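SusD superfamily protein (Bacteroides thetaiotaomicron, PDB 3MCX) is of unknown function but, as a zinc-bound member of the SusD family of the outer membrane, probably takes part in capturing nutrients such as glycans at the cell surface. Local coordinates at residues G42-Y45 and W46-G49; E124-V127 and M128-L131; S132-N135 and L136-F140; S168-T171 and V172-Y176. All coordinates share one frame; numbering follows the deposited sequence. Where two conformers were deposited one is given.

Interaction 1. Residues G42-Y45 and W46-G49; sequences GDNY and WYYG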
# COMPACT_ATOMS: atom_id res chain seq x y z
N GLY A 42 9.56 -0.97 -2.81
CA GLY A 42 10.25 -2.26 -2.81
C GLY A 42 9.95 -3.10 -1.58
O GLY A 42 9.94 -4.34 -1.66
N ASP A 43 9.78 -2.45 -0.43
CA ASP A 43 9.74 -3.15 0.87
C ASP A 43 8.95 -2.39 1.92
O ASP A 43 7.80 -2.77 2.17
CB ASP A 43 11.14 -3.59 1.31
CG ASP A 43 12.20 -2.59 0.91
OD1 ASP A 43 11.98 -1.40 1.15
OD2 ASP A 43 13.27 -3.00 0.39
N ASN A 44 9.50 -1.35 2.53
CA ASN A 44 8.85 -0.78 3.71
C ASN A 44 7.40 -0.35 3.47
O ASN A 44 6.53 -0.70 4.28
CB ASN A 44 9.67 0.37 4.27
CG ASN A 44 11.01 -0.10 4.76
OD1 ASN A 44 11.91 -0.39 3.96
ND2 ASN A 44 11.19 -0.17 6.10
N TYR A 45 7.12 0.35 2.37
CA TYR A 45 5.75 0.83 2.12
C TYR A 45 4.84 -0.27 1.54
O TYR A 45 3.62 -0.06 1.39
CB TYR A 45 5.74 2.08 1.26
CG TYR A 45 6.29 3.31 1.97
CD1 TYR A 45 7.65 3.56 2.03
CD2 TYR A 45 5.43 4.22 2.56
CE1 TYR A 45 8.14 4.69 2.66
CE2 TYR A 45 5.93 5.36 3.18
CZ TYR A 45 7.27 5.58 3.22
OH TYR A 45 7.77 6.72 3.83
N TRP A 46 5.44 -1.40 1.17
CA TRP A 46 4.68 -2.55 0.69
C TRP A 46 4.14 -3.32 1.89
O TRP A 46 2.93 -3.51 2.01
CB TRP A 46 5.57 -3.39 -0.23
CG TRP A 46 4.88 -4.47 -1.00
CD1 TRP A 46 3.69 -5.05 -0.73
CD2 TRP A 46 5.42 -5.12 -2.16
NE1 TRP A 46 3.44 -6.04 -1.70
CE2 TRP A 46 4.50 -6.09 -2.56
CE3 TRP A 46 6.61 -4.98 -2.90
CZ2 TRP A 46 4.71 -6.91 -3.69
CZ3 TRP A 46 6.82 -5.79 -4.02
CH2 TRP A 46 5.88 -6.74 -4.39
N TYR A 47 5.02 -3.74 2.79
CA TYR A 47 4.58 -4.62 3.86
C TYR A 47 4.17 -3.95 5.15
O TYR A 47 3.57 -4.60 6.03
CB TYR A 47 5.57 -5.77 4.10
CG TYR A 47 6.99 -5.37 4.43
CD1 TYR A 47 7.29 -4.61 5.56
CD2 TYR A 47 8.05 -5.84 3.69
CE1 TYR A 47 8.63 -4.26 5.88
CE2 TYR A 47 9.36 -5.53 3.99
CZ TYR A 47 9.65 -4.73 5.08
OH TYR A 47 10.97 -4.41 5.39
N TYR A 48 4.41 -2.63 5.31
CA TYR A 48 3.98 -1.92 6.53
C TYR A 48 2.51 -2.12 6.84
O TYR A 48 2.16 -2.51 7.96
CB TYR A 48 4.32 -0.44 6.42
CG TYR A 48 3.89 0.40 7.62
CD1 TYR A 48 4.61 0.42 8.78
CD2 TYR A 48 2.73 1.18 7.57
CE1 TYR A 48 4.23 1.21 9.86
CE2 TYR A 48 2.33 1.95 8.65
CZ TYR A 48 3.09 1.95 9.79
OH TYR A 48 2.72 2.71 10.87
N GLY A 49 1.66 -1.95 5.84
CA GLY A 49 0.22 -2.02 6.04
C GLY A 49 -0.31 -3.42 6.25
O GLY A 49 -1.50 -3.59 6.51
O HOH W 1 1.73 -0.52 3.38

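Interaction 2. Residues E124-V127 and M128-L131; sequences EALV and MRGL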
# COMPACT_ATOMS: atom_id res chain seq x y z
N GLU A 124 1.77 13.00 -14.45
CA GLU A 124 2.29 11.83 -13.77
C GLU A 124 3.17 12.18 -12.57
O GLU A 124 3.06 11.57 -11.51
CB GLU A 124 3.04 10.95 -14.77
CG GLU A 124 2.11 10.33 -15.83
CD GLU A 124 2.81 9.42 -16.81
OE1 GLU A 124 3.72 8.68 -16.37
OE2 GLU A 124 2.43 9.43 -17.99
N ALA A 125 4.03 13.19 -12.74
CA ALA A 125 4.83 13.68 -11.61
C ALA A 125 3.93 14.18 -10.46
O ALA A 125 4.23 13.96 -9.30
CB ALA A 125 5.78 14.80 -12.09
N LEU A 126 2.85 14.88 -10.79
CA LEU A 126 1.91 15.38 -9.80
C LEU A 126 1.26 14.26 -9.04
O LEU A 126 1.15 14.32 -7.81
CB LEU A 126 0.83 16.28 -10.45
CG LEU A 126 1.20 17.76 -10.70
CD1 LEU A 126 0.14 18.41 -11.61
CD2 LEU A 126 1.36 18.52 -9.33
N VAL A 127 0.86 13.20 -9.73
CA VAL A 127 0.25 12.06 -9.03
C VAL A 127 1.29 11.41 -8.11
O VAL A 127 1.00 11.09 -6.96
CB VAL A 127 -0.39 10.99 -9.95
CG1 VAL A 127 -1.04 9.89 -9.08
CG2 VAL A 127 -1.43 11.58 -10.83
N MSE A 128 2.52 11.25 -8.60
CA MSE A 128 3.56 10.70 -7.75
C MSE A 128 3.86 11.60 -6.55
O MSE A 128 4.13 11.11 -5.47
CB MSE A 128 4.83 10.44 -8.56
CG MSE A 128 5.92 9.76 -7.79
SE MSE A 128 5.45 8.05 -6.98
CE MSE A 128 4.13 7.42 -8.28
N ARG A 129 3.83 12.91 -6.73
CA ARG A 129 4.03 13.82 -5.58
C ARG A 129 2.92 13.64 -4.54
O ARG A 129 3.17 13.59 -3.34
CB ARG A 129 4.07 15.27 -6.03
CG ARG A 129 4.65 16.22 -4.98
CD ARG A 129 4.81 17.62 -5.46
NE ARG A 129 3.54 18.31 -5.69
CZ ARG A 129 3.44 19.51 -6.23
NH1 ARG A 129 4.53 20.14 -6.60
NH2 ARG A 129 2.25 20.10 -6.39
N GLY A 130 1.69 13.58 -5.01
CA GLY A 130 0.56 13.39 -4.11
C GLY A 130 0.57 12.05 -3.42
O GLY A 130 0.38 11.95 -2.19
N LEU A 131 0.87 11.00 -4.19
CA LEU A 131 0.96 9.65 -3.61
C LEU A 131 2.06 9.58 -2.55
O LEU A 131 1.87 8.99 -1.48
CB LEU A 131 1.24 8.66 -4.73
CG LEU A 131 1.33 7.19 -4.36
CD1 LEU A 131 0.09 6.75 -3.59
CD2 LEU A 131 1.53 6.37 -5.67

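Interaction 3. Residues S132-N135 and L136-F140; sequences SLFN and LTRLF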
# COMPACT_ATOMS: atom_id res chain seq x y z
N SER A 132 3.19 10.23 -2.84
CA SER A 132 4.31 10.23 -1.91
C SER A 132 3.94 10.93 -0.60
O SER A 132 4.22 10.42 0.48
CB SER A 132 5.53 10.79 -2.60
OG SER A 132 5.96 9.95 -3.68
N LEU A 133 3.32 12.11 -0.69
CA LEU A 133 2.93 12.84 0.52
C LEU A 133 1.91 12.00 1.29
O LEU A 133 1.98 11.93 2.53
CB LEU A 133 2.38 14.20 0.16
CG LEU A 133 1.86 15.04 1.35
CD1 LEU A 133 2.90 15.23 2.45
CD2 LEU A 133 1.30 16.40 0.87
N PHE A 134 0.96 11.35 0.61
CA PHE A 134 -0.02 10.47 1.26
C PHE A 134 0.68 9.36 2.05
O PHE A 134 0.34 9.09 3.20
CB PHE A 134 -0.95 9.89 0.18
CG PHE A 134 -1.98 8.91 0.69
CD1 PHE A 134 -2.95 9.30 1.58
CD2 PHE A 134 -2.00 7.61 0.22
CE1 PHE A 134 -3.92 8.41 1.99
CE2 PHE A 134 -2.97 6.72 0.65
CZ PHE A 134 -3.93 7.12 1.51
N ASN A 135 1.65 8.71 1.41
CA ASN A 135 2.41 7.63 2.06
C ASN A 135 3.11 8.10 3.31
O ASN A 135 3.07 7.42 4.35
CB ASN A 135 3.39 7.02 1.05
CG ASN A 135 2.67 6.18 -0.01
OD1 ASN A 135 1.67 5.51 0.29
ND2 ASN A 135 3.20 6.19 -1.24
N LEU A 136 3.77 9.26 3.26
CA LEU A 136 4.41 9.80 4.46
C LEU A 136 3.38 10.11 5.57
O LEU A 136 3.62 9.86 6.73
CB LEU A 136 5.20 11.05 4.14
CG LEU A 136 6.51 10.80 3.38
CD1 LEU A 136 6.93 12.06 2.65
CD2 LEU A 136 7.59 10.33 4.35
N THR A 137 2.27 10.71 5.17
CA THR A 137 1.29 11.19 6.11
C THR A 137 0.68 10.00 6.86
O THR A 137 0.40 10.09 8.06
CB THR A 137 0.21 12.05 5.41
OG1 THR A 137 0.85 13.16 4.76
CG2 THR A 137 -0.82 12.55 6.41
N ARG A 138 0.43 8.91 6.16
CA ARG A 138 -0.25 7.80 6.79
C ARG A 138 0.70 6.98 7.67
O ARG A 138 0.21 6.34 8.59
CB ARG A 138 -0.99 6.96 5.73
CG ARG A 138 -0.13 6.18 4.86
CD ARG A 138 -0.83 5.78 3.54
NE ARG A 138 -2.17 5.21 3.61
CZ ARG A 138 -2.63 4.18 2.86
NH1 ARG A 138 -1.84 3.50 2.04
NH2 ARG A 138 -3.90 3.86 2.90
N LEU A 139 2.02 7.05 7.45
CA LEU A 139 2.99 6.40 8.34
C LEU A 139 3.28 7.25 9.56
O LEU A 139 3.37 6.71 10.67
CB LEU A 139 4.32 6.13 7.62
CG LEU A 139 4.47 4.70 7.12
CD1 LEU A 139 3.44 4.33 6.02
CD2 LEU A 139 5.92 4.46 6.66
N PHE A 140 3.46 8.56 9.38
CA PHE A 140 4.03 9.40 10.40
C PHE A 140 3.01 10.30 11.11
O PHE A 140 3.37 11.10 11.98
CB PHE A 140 5.18 10.23 9.79
CG PHE A 140 6.36 9.38 9.38
CD1 PHE A 140 7.27 8.98 10.33
CD2 PHE A 140 6.51 8.95 8.06
CE1 PHE A 140 8.37 8.16 10.00
CE2 PHE A 140 7.60 8.12 7.71
CZ PHE A 140 8.51 7.73 8.70
O HOH W 2 1.16 3.38 1.98

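Interaction 4. Residues S168-T171 and V172-Y176; sequences SRST and VAQCY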
# COMPACT_ATOMS: atom_id res chain seq x y z
N SER A 168 7.96 23.31 8.91
CA SER A 168 7.35 22.67 10.03
C SER A 168 6.47 21.59 9.48
O SER A 168 6.18 21.53 8.28
CB SER A 168 6.56 23.68 10.84
OG SER A 168 7.45 24.69 11.27
N ARG A 169 6.07 20.68 10.35
CA ARG A 169 5.07 19.69 9.98
C ARG A 169 3.74 20.41 9.77
O ARG A 169 3.35 21.23 10.58
CB ARG A 169 4.90 18.67 11.08
CG ARG A 169 6.17 17.86 11.34
CD ARG A 169 6.03 17.01 12.57
NE ARG A 169 5.06 15.94 12.37
CZ ARG A 169 4.67 15.07 13.30
NH1 ARG A 169 5.17 15.09 14.54
NH2 ARG A 169 3.78 14.16 12.98
N SER A 170 3.09 20.12 8.67
CA SER A 170 1.71 20.57 8.43
C SER A 170 0.79 19.60 9.14
O SER A 170 1.25 18.54 9.58
CB SER A 170 1.44 20.66 6.93
OG SER A 170 2.07 21.80 6.36
N THR A 171 -0.49 19.94 9.28
CA THR A 171 -1.42 18.97 9.87
C THR A 171 -1.73 17.85 8.91
O THR A 171 -1.54 17.98 7.69
CB THR A 171 -2.75 19.63 10.31
OG1 THR A 171 -3.50 20.02 9.13
CG2 THR A 171 -2.52 20.82 11.24
N VAL A 172 -2.24 16.74 9.44
CA VAL A 172 -2.71 15.66 8.59
C VAL A 172 -3.72 16.15 7.55
O VAL A 172 -3.64 15.81 6.38
CB VAL A 172 -3.28 14.52 9.47
CG1 VAL A 172 -4.03 13.49 8.64
CG2 VAL A 172 -2.10 13.81 10.27
N ALA A 173 -4.65 17.01 7.96
CA ALA A 173 -5.65 17.52 7.00
C ALA A 173 -4.99 18.38 5.91
O ALA A 173 -5.38 18.28 4.74
CB ALA A 173 -6.74 18.31 7.72
N GLN A 174 -4.03 19.23 6.26
CA GLN A 174 -3.33 20.03 5.28
C GLN A 174 -2.60 19.14 4.28
O GLN A 174 -2.59 19.40 3.07
CB GLN A 174 -2.36 20.97 5.98
CG GLN A 174 -3.04 22.15 6.66
CD GLN A 174 -2.09 23.00 7.48
OE1 GLN A 174 -1.16 22.46 8.10
NE2 GLN A 174 -2.32 24.30 7.51
N CYS A 175 -2.03 18.05 4.79
CA CYS A 175 -1.36 17.09 3.93
C CYS A 175 -2.34 16.43 2.98
O CYS A 175 -2.09 16.35 1.78
CB CYS A 175 -0.60 16.06 4.77
SG CYS A 175 0.84 16.76 5.60
N TYR A 176 -3.46 15.93 3.50
CA TYR A 176 -4.47 15.33 2.62
C TYR A 176 -5.00 16.32 1.56
O TYR A 176 -5.24 15.95 0.42
CB TYR A 176 -5.63 14.70 3.40
CG TYR A 176 -5.44 13.27 3.85
CD1 TYR A 176 -4.71 12.94 4.98
CD2 TYR A 176 -6.07 12.25 3.18
CE1 TYR A 176 -4.58 11.62 5.41
CE2 TYR A 176 -5.95 10.93 3.60
CZ TYR A 176 -5.23 10.63 4.73
OH TYR A 176 -5.14 9.31 5.14

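Interaction 1. Residues G42-Y45 and W46-G49
The carbonyl oxygen of Asp-43 takes two backbone N-H groups. Tyr-47 N reaches Asp-43 O at 3.0 Å, in a nearly straight bond (166°). Trp-46 N reaches the same oxygen at 2.9 Å, from above the carbonyl plane and more bent. One residue on, Tyr-48 N bonds Asn-44 O. Water 1 bridges Tyr-45 O and Gly-49 N, 2.8 Å from each. Asp-43 sits at the N-cap, but its carboxylate makes no capping bond. Instead Asp-43 OD1 accepts the adjacent Asn-44 N. OD1 also accepts Ser-39 N, and OD2 bonds His-38 ND1.

The ring of Tyr-47 folds back over this first turn. Its CG stands between backbone N and carbonyl carbon (chi1 57°), which lays one face over Asp-43 O, 3.4 Å above the ring centre. Asp-43 CB lies 3.8 Å from Tyr-47 CE2. The indole of Trp-46 leaves with CG anti to the backbone N, and its CE3 is 3.6 Å from Gly-42 O. Tyr-45 turns outward to helix 115-140, and its hydroxyl bonds Pro-87 O. Backbone bonds, the Asp-43 carboxylate and one water thus serve the backbone of this buried turn, while polar side-chain groups find partners in surrounding segments and the rings pack into the core.

Interaction 2. Residues E124-V127 and M128-L131
Glu-124 O receives Met-128 N at 3.0 Å in a nearly straight bond (168°), the first of four consecutive i to i+4 bonds. Met-128 is a selenomethionine. The Glu-124 carboxylate leaves the contact, bonding Tyr-32 and making a salt bridge to Arg-120. Ala-125 O takes Arg-129 N at 2.8 Å. Leu-126 O takes Gly-130 N.

The main side-chain contact is between Leu-126 and Arg-129, which run side by side in the same direction. Leu-126 CD2 lies over one face of the guanidinium, 3.5 Å from Arg-129 NH2. Arg-129 leaves the backbone with CG anti to N (chi1 -164°) and bends at chi3 (68°), which brings a face of the flat group against the methyl. Its N-H groups are used outside the helix: NE in a salt bridge to Asp-182 of helix 172-186, and NH1 in a bond to Asn-99 of helix 81-106. Val-127 O accepts Leu-131 N at 2.8 Å. Val-127 itself packs on Ala-186.

The guanidinium thus has an apolar neighbour over one face and polar partners for its N-H groups. This is consistent with a charged arginine buried between helices 81-106, 115-140 and 172-186, its charge probably offset by Asp-182.

Interaction 3. Residues S132-N135 and L136-F140
The Phe-134 ring lies against one face of the Arg-138 guanidinium, one helical turn on, their planes 31° apart. Phe-134 CE2 lies 3.3 Å above the centre of the guanidinium plane. Nearer the backbone, Arg-138 CD rests over the ring face in a CH-pi contact, 3.9 Å from the Phe-134 centroid. Arg-138 reaches back because its CG lies between backbone N and carbonyl carbon (chi1 72°) and the chain bends at chi3.

Asn-135 runs alongside Arg-138, the amide turned 38° from the guanidinium. Water 2 joins them, 2.8 Å from Asn-135 OD1 and 3.0 Å from Arg-138 NH1, at the guanidinium edge. NH1 makes a salt bridge to Glu-419, Tyr-422 adds a cation-pi contact, and Asn-135 ND2 bonds Tyr-41 and Tyr-40. A leucine in place of Arg-138 would probably leave Glu-419 without its salt-bridge mate, water 2 without one anchor and the Phe-134 ring without the guanidinium against it.

Thr-137 OG1 donates to Leu-133 O at 2.8 Å from above the carbonyl plane; Thr-137 N, bonded to the same oxygen, is only tilted from it. Such doubled acceptance is familiar for threonine inside a helix, here near the C-terminal end of helix 115-140 in the TPR-related SusD fold.

Interaction 4. Residues S168-T171 and V172-Y176
Thr-171 N donates to Gln-174 OE1 at 2.9 Å in a nearly straight bond (167°). The return bond runs from Gln-174 N to Thr-171 OG1, at 3.0 Å and 163°. Thr-171 OG1 stands between its backbone N and carbonyl carbon (chi1 70°), which points the hydroxyl oxygen at Gln-174 N. The glutamine chain is extended beyond CG and passes obliquely across the threonine. Gln-174 CG comes within 3.3 Å of Thr-171 OG1.

This reciprocal pair is a capping box. Thr-171 is the N-cap of helix 172-186, and glutamine here supplies the side-chain acceptor at the third position of the helix. The helix proper starts with Cys-175 N bonded to Thr-171 O at 2.9 Å. A valine in place of Thr-171 would remove OG1, and Gln-174 N would probably lose its capping acceptor, making the helix start less well defined.

Packing surrounds the cap. Ser-170 CB touches Gln-174 OE1 at 3.4 Å and lies 4.2 Å from Cys-175 SG. Val-172 and Cys-175 face Thr-137 of helix 115-140, while Gln-174 lies at the protein surface. The Gln-174 side chain is about 4 Å from a bound zinc ion and about 4 Å from that of Glu-177, a zinc-binding residue seen in a structure of this protein. Before the cap, Ser-170 is tied by backbone bonds to Gly-153 and Val-154.

Interactions 2 and 3 share helix 115-140 and adjoin in sequence. Interaction 1 lies on helix 44-51, its centre about 7 Å from that of the chain, the most central of the four. It meets interaction 3 directly: Tyr-45 packs on Asn-135, Leu-136 and Leu-139, and Tyr-48 also on Leu-139. On another side, interaction 3 meets interaction 4, where Thr-137 and Leu-133 touch Cys-175 and Phe-134 touches Tyr-176. Interactions 1 to 3 are buried. Interaction 4, its centre about 20 Å from that of the chain, is only partly so. Chemistry follows place: aromatic rings at 42-49, buried arginines with outside charge partners on helix 115-140, and a polar helix cap at 168-176, near a zinc ion.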